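Local coordinates for protein BamaA.19900.a (PDB 6VZZ) that phosphorylates glucose, most likely at its 6-hydroxyl, as an amoebal glucokinase of the actin-like ATPase clan, holding the sugar in a pocket between two domains, at residues N145-T150 with Y186-V191; L195-L200 with M215-G220. All coordinates share one frame; numbering follows the deposited sequence.

Contact 1: N145-T150 with Y186-V191; sequences NDLEGT and YLVLAV. With BGC (beta-D-glucopyranose), chain B.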
ATOM      1  N   ASN A 145       7.353   6.395 -13.407  1.00 38.72           N
ATOM      2  CA  ASN A 145       7.561   7.210 -12.219  1.00 36.33           C
ATOM      3  C   ASN A 145       9.016   7.084 -11.771  1.00 34.97           C
ATOM      4  O   ASN A 145       9.689   6.085 -12.050  1.00 33.22           O
ATOM      5  CB  ASN A 145       6.581   6.778 -11.121  1.00 35.78           C
ATOM      6  CG  ASN A 145       6.852   7.434  -9.781  1.00 34.42           C
ATOM      7  OD1 ASN A 145       7.652   6.929  -8.988  1.00 35.83           O
ATOM      8  ND2 ASN A 145       6.166   8.543  -9.507  1.00 31.42           N
ATOM      9  N   ASP A 146       9.515   8.127 -11.099  1.00 33.89           N
ATOM     10  CA  ASP A 146      10.924   8.138 -10.713  1.00 34.08           C
ATOM     11  C   ASP A 146      11.250   7.015  -9.729  1.00 36.74           C
ATOM     12  O   ASP A 146      12.267   6.326  -9.887  1.00 40.38           O
ATOM     13  CB  ASP A 146      11.326   9.505 -10.154  1.00 32.23           C
ATOM     14  CG  ASP A 146      10.483   9.945  -8.960  1.00 37.00           C
ATOM     15  OD1 ASP A 146       9.359   9.422  -8.768  1.00 36.62           O
ATOM     16  OD2 ASP A 146      10.943  10.846  -8.216  1.00 37.48           O
ATOM     17  N   LEU A 147      10.402   6.793  -8.717  1.00 32.84           N
ATOM     18  CA  LEU A 147      10.669   5.683  -7.801  1.00 35.82           C
ATOM     19  C   LEU A 147      10.461   4.337  -8.480  1.00 36.80           C
ATOM     20  O   LEU A 147      11.154   3.365  -8.158  1.00 34.17           O
ATOM     21  CB  LEU A 147       9.797   5.786  -6.551  1.00 35.54           C
ATOM     22  CG  LEU A 147      10.501   6.382  -5.328  1.00 33.52           C
ATOM     23  CD1 LEU A 147      11.540   5.420  -4.788  1.00 31.43           C
ATOM     24  CD2 LEU A 147      11.145   7.708  -5.678  1.00 32.78           C
ATOM     25  N   GLU A 148       9.506   4.261  -9.408  1.00 34.08           N
ATOM     26  CA  GLU A 148       9.416   3.092 -10.269  1.00 33.90           C
ATOM     27  C   GLU A 148      10.733   2.866 -11.007  1.00 36.37           C
ATOM     28  O   GLU A 148      11.192   1.724 -11.146  1.00 37.13           O
ATOM     29  CB  GLU A 148       8.244   3.276 -11.237  1.00 36.81           C
ATOM     30  CG  GLU A 148       8.128   2.236 -12.336  1.00 35.13           C
ATOM     31  CD  GLU A 148       6.880   2.431 -13.188  1.00 38.90           C
ATOM     32  OE1 GLU A 148       6.260   3.521 -13.117  1.00 35.97           O
ATOM     33  OE2 GLU A 148       6.514   1.488 -13.931  1.00 44.36           O
ATOM     34  N   GLY A 149      11.378   3.946 -11.457  1.00 34.47           N
ATOM     35  CA  GLY A 149      12.695   3.806 -12.058  1.00 35.11           C
ATOM     36  C   GLY A 149      13.749   3.338 -11.068  1.00 39.25           C
ATOM     37  O   GLY A 149      14.632   2.542 -11.415  1.00 38.18           O
ATOM     38  N   THR A 150      13.678   3.830  -9.827  1.00 36.01           N
ATOM     39  CA  THR A 150      14.602   3.376  -8.790  1.00 38.07           C
ATOM     40  C   THR A 150      14.524   1.867  -8.621  1.00 36.67           C
ATOM     41  O   THR A 150      15.550   1.179  -8.555  1.00 34.90           O
ATOM     42  CB  THR A 150      14.290   4.069  -7.461  1.00 39.55           C
ATOM     43  OG1 THR A 150      14.403   5.491  -7.609  1.00 38.76           O
ATOM     44  CG2 THR A 150      15.240   3.594  -6.377  1.00 33.20           C
ATOM     45  N   TYR A 186       9.905  -5.768  -1.157  1.00 37.58           N
ATOM     46  CA  TYR A 186      10.772  -4.769  -0.552  1.00 34.55           C
ATOM     47  C   TYR A 186      10.188  -3.394  -0.821  1.00 34.57           C
ATOM     48  O   TYR A 186       9.762  -3.103  -1.944  1.00 35.94           O
ATOM     49  CB  TYR A 186      12.205  -4.875  -1.081  1.00 33.32           C
ATOM     50  CG  TYR A 186      12.936  -6.105  -0.578  1.00 37.39           C
ATOM     51  CD1 TYR A 186      13.693  -6.057   0.584  1.00 35.72           C
ATOM     52  CD2 TYR A 186      12.851  -7.323  -1.255  1.00 40.35           C
ATOM     53  CE1 TYR A 186      14.354  -7.174   1.062  1.00 34.99           C
ATOM     54  CE2 TYR A 186      13.513  -8.450  -0.786  1.00 42.21           C
ATOM     55  CZ  TYR A 186      14.265  -8.362   0.378  1.00 40.74           C
ATOM     56  OH  TYR A 186      14.927  -9.465   0.859  1.00 42.33           O
ATOM     57  N   LEU A 187      10.133  -2.572   0.222  1.00 33.71           N
ATOM     58  CA  LEU A 187       9.688  -1.192   0.115  1.00 33.80           C
ATOM     59  C   LEU A 187      10.886  -0.305  -0.199  1.00 32.32           C
ATOM     60  O   LEU A 187      11.950  -0.446   0.410  1.00 33.72           O
ATOM     61  CB  LEU A 187       9.020  -0.758   1.422  1.00 31.07           C
ATOM     62  CG  LEU A 187       8.432   0.641   1.593  1.00 32.30           C
ATOM     63  CD1 LEU A 187       7.258   0.868   0.667  1.00 31.67           C
ATOM     64  CD2 LEU A 187       8.005   0.855   3.037  1.00 34.67           C
ATOM     65  N   VAL A 188      10.729   0.594  -1.165  1.00 31.42           N
ATOM     66  CA  VAL A 188      11.772   1.557  -1.510  1.00 33.55           C
ATOM     67  C   VAL A 188      11.246   2.962  -1.239  1.00 31.88           C
ATOM     68  O   VAL A 188      10.150   3.315  -1.689  1.00 33.27           O
ATOM     69  CB  VAL A 188      12.225   1.417  -2.976  1.00 33.16           C
ATOM     70  CG1 VAL A 188      13.267   2.473  -3.305  1.00 32.62           C
ATOM     71  CG2 VAL A 188      12.759   0.018  -3.243  1.00 29.83           C
ATOM     72  N   LEU A 189      12.024   3.753  -0.497  1.00 34.34           N
ATOM     73  CA  LEU A 189      11.699   5.137  -0.155  1.00 34.81           C
ATOM     74  C   LEU A 189      12.863   6.040  -0.535  1.00 34.73           C
ATOM     75  O   LEU A 189      14.027   5.659  -0.374  1.00 33.88           O
ATOM     76  CB  LEU A 189      11.408   5.322   1.354  1.00 29.06           C
ATOM     77  CG  LEU A 189      10.381   4.428   2.054  1.00 30.92           C
ATOM     78  CD1 LEU A 189      11.013   3.129   2.512  1.00 34.94           C
ATOM     79  CD2 LEU A 189       9.769   5.152   3.222  1.00 31.42           C
ATOM     80  N   ALA A 190      12.550   7.250  -1.005  1.00 35.27           N
ATOM     81  CA  ALA A 190      13.576   8.244  -1.293  1.00 34.96           C
ATOM     82  C   ALA A 190      13.089   9.615  -0.861  1.00 36.96           C
ATOM     83  O   ALA A 190      12.008  10.047  -1.273  1.00 36.35           O
ATOM     84  CB  ALA A 190      13.952   8.267  -2.779  1.00 31.59           C
ATOM     85  N   VAL A 191      13.903  10.297  -0.054  1.00 38.42           N
ATOM     86  CA  VAL A 191      13.589  11.625   0.463  1.00 36.75           C
ATOM     87  C   VAL A 191      14.375  12.646  -0.343  1.00 41.83           C
ATOM     88  O   VAL A 191      15.610  12.615  -0.355  1.00 45.98           O
ATOM     89  CB  VAL A 191      13.917  11.744   1.958  1.00 36.57           C
ATOM     90  CG1 VAL A 191      13.439  13.083   2.508  1.00 41.53           C
ATOM     91  CG2 VAL A 191      13.308  10.595   2.733  1.00 37.55           C
TER
HETATM   92  C2  BGC B 401       5.466  12.600  -6.309  1.00 34.07           C
HETATM   93  C3  BGC B 401       5.935  11.188  -6.623  1.00 34.86           C
HETATM   94  C4  BGC B 401       7.457  11.136  -6.646  1.00 35.95           C
HETATM   95  C5  BGC B 401       8.003  11.693  -5.337  1.00 37.40           C
HETATM   96  C6  BGC B 401       9.511  11.730  -5.265  1.00 34.53           C
HETATM   97  C1  BGC B 401       6.109  13.057  -5.009  1.00 35.01           C
HETATM   98  O1  BGC B 401       5.653  14.304  -4.632  1.00 39.30           O
HETATM   99  O2  BGC B 401       4.049  12.636  -6.204  1.00 36.32           O
HETATM  100  O3  BGC B 401       5.394  10.747  -7.861  1.00 35.93           O
HETATM  101  O4  BGC B 401       7.896   9.792  -6.781  1.00 32.47           O
HETATM  102  O5  BGC B 401       7.526  13.034  -5.165  1.00 36.44           O
HETATM  103  O6  BGC B 401      10.074  12.298  -6.429  1.00 37.00           O

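Contact 2: L195-L200 with M215-G220; sequences LGIATL and MPMEFG. With BGC (beta-D-glucopyranose), chain B.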
ATOM      1  N   LEU A 195       8.553  13.040  -1.222  1.00 38.97           N
ATOM      2  CA  LEU A 195       8.667  11.715  -0.621  1.00 37.14           C
ATOM      3  C   LEU A 195       8.262  10.674  -1.662  1.00 39.11           C
ATOM      4  O   LEU A 195       7.077  10.545  -1.998  1.00 36.49           O
ATOM      5  CB  LEU A 195       7.806  11.604   0.630  1.00 36.91           C
ATOM      6  CG  LEU A 195       7.837  10.237   1.322  1.00 36.04           C
ATOM      7  CD1 LEU A 195       9.262   9.717   1.398  1.00 33.54           C
ATOM      8  CD2 LEU A 195       7.209  10.326   2.708  1.00 36.47           C
ATOM      9  N   GLY A 196       9.244   9.934  -2.168  1.00 35.04           N
ATOM     10  CA  GLY A 196       9.008   8.919  -3.175  1.00 32.90           C
ATOM     11  C   GLY A 196       8.910   7.537  -2.547  1.00 36.61           C
ATOM     12  O   GLY A 196       9.704   7.185  -1.671  1.00 35.38           O
ATOM     13  N   ILE A 197       7.938   6.754  -3.019  1.00 33.11           N
ATOM     14  CA  ILE A 197       7.689   5.422  -2.476  1.00 35.08           C
ATOM     15  C   ILE A 197       7.232   4.485  -3.590  1.00 34.35           C
ATOM     16  O   ILE A 197       6.292   4.798  -4.329  1.00 36.19           O
ATOM     17  CB  ILE A 197       6.646   5.465  -1.344  1.00 35.13           C
ATOM     18  CG1 ILE A 197       7.232   6.154  -0.108  1.00 32.68           C
ATOM     19  CG2 ILE A 197       6.185   4.061  -1.007  1.00 32.48           C
ATOM     20  CD1 ILE A 197       6.267   6.326   0.999  1.00 33.31           C
ATOM     21  N   ALA A 198       7.887   3.329  -3.696  1.00 32.56           N
ATOM     22  CA  ALA A 198       7.479   2.255  -4.590  1.00 32.28           C
ATOM     23  C   ALA A 198       7.772   0.926  -3.900  1.00 35.91           C
ATOM     24  O   ALA A 198       8.382   0.886  -2.827  1.00 34.44           O
ATOM     25  CB  ALA A 198       8.190   2.359  -5.940  1.00 31.86           C
ATOM     26  N   THR A 199       7.335  -0.177  -4.505  1.00 32.85           N
ATOM     27  CA  THR A 199       7.531  -1.490  -3.900  1.00 34.12           C
ATOM     28  C   THR A 199       7.998  -2.493  -4.942  1.00 36.81           C
ATOM     29  O   THR A 199       7.402  -2.601  -6.017  1.00 35.68           O
ATOM     30  CB  THR A 199       6.243  -2.011  -3.244  1.00 35.14           C
ATOM     31  OG1 THR A 199       5.787  -1.069  -2.271  1.00 36.11           O
ATOM     32  CG2 THR A 199       6.490  -3.358  -2.550  1.00 33.61           C
ATOM     33  N   LEU A 200       9.056  -3.231  -4.612  1.00 38.45           N
ATOM     34  CA  LEU A 200       9.482  -4.388  -5.391  1.00 37.72           C
ATOM     35  C   LEU A 200       8.665  -5.591  -4.936  1.00 35.84           C
ATOM     36  O   LEU A 200       8.724  -5.972  -3.766  1.00 39.34           O
ATOM     37  CB  LEU A 200      10.980  -4.638  -5.206  1.00 38.07           C
ATOM     38  CG  LEU A 200      11.957  -3.669  -5.889  1.00 38.01           C
ATOM     39  CD1 LEU A 200      13.338  -3.729  -5.261  1.00 35.10           C
ATOM     40  CD2 LEU A 200      12.051  -3.968  -7.382  1.00 40.09           C
ATOM     41  N   MET A 215       5.820  -1.931  -8.462  1.00 35.97           N
ATOM     42  CA  MET A 215       4.562  -1.232  -8.329  1.00 34.88           C
ATOM     43  C   MET A 215       4.817   0.219  -7.957  1.00 35.07           C
ATOM     44  O   MET A 215       5.351   0.487  -6.869  1.00 35.62           O
ATOM     45  CB  MET A 215       3.665  -1.891  -7.294  1.00 33.94           C
ATOM     46  CG  MET A 215       2.268  -1.313  -7.346  1.00 34.66           C
ATOM     47  SD  MET A 215       1.172  -1.890  -6.056  1.00 50.28           S
ATOM     48  CE  MET A 215      -0.281  -0.891  -6.460  1.00 37.25           C
ATOM     49  N   PRO A 216       4.441   1.179  -8.801  1.00 33.50           N
ATOM     50  CA  PRO A 216       4.594   2.586  -8.423  1.00 31.87           C
ATOM     51  C   PRO A 216       3.520   2.985  -7.431  1.00 34.60           C
ATOM     52  O   PRO A 216       2.415   2.433  -7.420  1.00 33.37           O
ATOM     53  CB  PRO A 216       4.437   3.333  -9.753  1.00 34.21           C
ATOM     54  CG  PRO A 216       3.643   2.424 -10.610  1.00 30.70           C
ATOM     55  CD  PRO A 216       3.946   1.017 -10.178  1.00 32.11           C
ATOM     56  N   MET A 217       3.860   3.952  -6.579  1.00 32.92           N
ATOM     57  CA  MET A 217       2.984   4.335  -5.486  1.00 33.02           C
ATOM     58  C   MET A 217       3.080   5.840  -5.232  1.00 35.59           C
ATOM     59  O   MET A 217       4.017   6.515  -5.672  1.00 32.72           O
ATOM     60  CB  MET A 217       3.325   3.555  -4.214  1.00 30.99           C
ATOM     61  CG  MET A 217       3.096   2.064  -4.298  1.00 33.16           C
ATOM     62  SD  MET A 217       3.558   1.206  -2.774  1.00 35.20           S
ATOM     63  CE  MET A 217       2.911  -0.434  -3.115  1.00 33.46           C
ATOM     64  N   GLU A 218       2.098   6.360  -4.491  1.00 33.06           N
ATOM     65  CA  GLU A 218       2.066   7.776  -4.147  1.00 33.60           C
ATOM     66  C   GLU A 218       1.886   7.981  -2.646  1.00 32.26           C
ATOM     67  O   GLU A 218       1.253   8.944  -2.215  1.00 34.23           O
ATOM     68  CB  GLU A 218       0.964   8.488  -4.924  1.00 32.85           C
ATOM     69  CG  GLU A 218       1.286   8.680  -6.394  1.00 31.72           C
ATOM     70  CD  GLU A 218       2.453   9.632  -6.596  1.00 37.76           C
ATOM     71  OE1 GLU A 218       2.701  10.488  -5.702  1.00 38.77           O
ATOM     72  OE2 GLU A 218       3.135   9.511  -7.642  1.00 38.03           O
ATOM     73  N   PHE A 219       2.456   7.092  -1.835  1.00 31.53           N
ATOM     74  CA  PHE A 219       2.195   7.115  -0.403  1.00 30.95           C
ATOM     75  C   PHE A 219       2.807   8.313   0.301  1.00 33.93           C
ATOM     76  O   PHE A 219       2.462   8.566   1.461  1.00 35.51           O
ATOM     77  CB  PHE A 219       2.678   5.816   0.249  1.00 29.79           C
ATOM     78  CG  PHE A 219       1.622   4.739   0.275  1.00 32.09           C
ATOM     79  CD1 PHE A 219       0.510   4.867   1.103  1.00 31.88           C
ATOM     80  CD2 PHE A 219       1.725   3.624  -0.539  1.00 29.98           C
ATOM     81  CE1 PHE A 219      -0.473   3.900   1.131  1.00 30.12           C
ATOM     82  CE2 PHE A 219       0.749   2.651  -0.519  1.00 32.71           C
ATOM     83  CZ  PHE A 219      -0.357   2.793   0.320  1.00 33.55           C
ATOM     84  N   GLY A 220       3.676   9.075  -0.359  1.00 31.14           N
ATOM     85  CA  GLY A 220       4.170  10.274   0.292  1.00 34.54           C
ATOM     86  C   GLY A 220       3.077  11.280   0.587  1.00 37.64           C
ATOM     87  O   GLY A 220       3.255  12.152   1.446  1.00 37.06           O
TER
HETATM   88  C2  BGC B 401       5.466  12.600  -6.309  1.00 34.07           C
HETATM   89  C3  BGC B 401       5.935  11.188  -6.623  1.00 34.86           C
HETATM   90  C4  BGC B 401       7.457  11.136  -6.646  1.00 35.95           C
HETATM   91  C5  BGC B 401       8.003  11.693  -5.337  1.00 37.40           C
HETATM   92  C6  BGC B 401       9.511  11.730  -5.265  1.00 34.53           C
HETATM   93  C1  BGC B 401       6.109  13.057  -5.009  1.00 35.01           C
HETATM   94  O1  BGC B 401       5.653  14.304  -4.632  1.00 39.30           O
HETATM   95  O2  BGC B 401       4.049  12.636  -6.204  1.00 36.32           O
HETATM   96  O3  BGC B 401       5.394  10.747  -7.861  1.00 35.93           O
HETATM   97  O4  BGC B 401       7.896   9.792  -6.781  1.00 32.47           O
HETATM   98  O5  BGC B 401       7.526  13.034  -5.165  1.00 36.44           O
HETATM   99  O6  BGC B 401      10.074  12.298  -6.429  1.00 37.00           O
HETATM  100  O   HOH W   1       4.918   9.052  -2.956  1.00 34.71           O
HETATM  101  O   HOH W   2       6.141   7.858  -5.439  1.00 33.86           O
HETATM  102  O   HOH W   3       6.489   5.146  -7.126  1.00 34.51           O

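Contact 1: N145-T150 with Y186-V191
Leu147 and Thr150, in the opening turns of helix 146-159, face Val188 and Ala190 of strand 186-191, the two short axes coming within 9.1 Å at an angle of 126°. The packing is wholly apolar. Leu147 forks over the strand: CD1 rests 3.7 Å from Val188 CG1, while CD2 lies 4.1 Å from Ala190 CB. With CG1 anti to the backbone N (chi1 178°), Val188 presents one methyl to two partners, since the same CG1 also takes Thr150 CG2 at 3.8 Å. The hydroxyl of Thr150 instead bonds to Asn381.

The start of the helix is held by a capping box. Asn145 OD1 accepts Glu148 N on a lone pair at 3.3 Å, and Glu148 OE1 receives Asn145 N from above its carboxylate plane. This leaves the amide ND2 to donate to Gly103 O and to glucose O3, the latter at 2.9 Å. Asp146 reads the next part of the sugar with both oxygens, OD1 accepting from O4 and OD2 from O6.

The helix thus lies on one side of a mixed sheet, where Leu147 also touches Ala198 of strand 195-201; on the other side, Leu187 and Leu189 pack against helix 303-327.

Contact 2: L195-L200 with M215-G220
Phe219 meets Ile197 through its CB, 3.7 Å from Ile197 CD1, the two side chains crossing at about a right angle, while its ring receives Met217 SD in plane at an edge. The second flat group, the carboxylate of Glu218, grips glucose with both oxygens: OE1 accepts from O2 and OE2 from O3, each at 2.6 Å. A bend at chi2 (-66°) turns its CD away from the line of the preceding chain.

Thr199 and Met215 form an antiparallel hydrogen-bonded pair, with Thr199 N 3.2 Å from Met215 O and Met215 N 3.0 Å from Thr199 O. Met217, extended beyond CG, crosses Thr199 obliquely, bringing its SD and CE to Thr199 OG1. Farther along, water molecules link the two backbones. One joins Ile197 O to Met217 N; another joins Leu195 O to Gly220 N, lying 2.9 Å from the latter. A third bonds to Ile197 N, to Met217 O and to glucose O4.

Leu327 of the second subunit packs on Met217 and Phe219, so this side of the contact is also a dimer interface. The arrangement is a beta hairpin, strands 195-201 and 213-216, whose continuation stays beside its partner through bridging waters and brings Glu218 to the glucose pocket.

In the fold
Contacts 1 and 2 share a sheet and a sugar, illustrating how one core can place several ligand-binding residues at once. Their centres are 6 Å apart. Strands 186-191 and 195-201 are neighbours, probably hydrogen-bonded through Tyr186 O to Leu200 N at 2.8 Å and Val188 N to Ala198 O at 2.9 Å. Leu147 of contact 1 also packs on contact 2, its CG 3.4 Å from Gly196 C. Around glucose, contact 1 supplies groups for O3, O4 and O6, and contact 2 for O2 and O3; Thr115, His221 and Glu258 add further bonds. The groups of contact 1 thus reach O6, the hydroxyl that glucokinases phosphorylate.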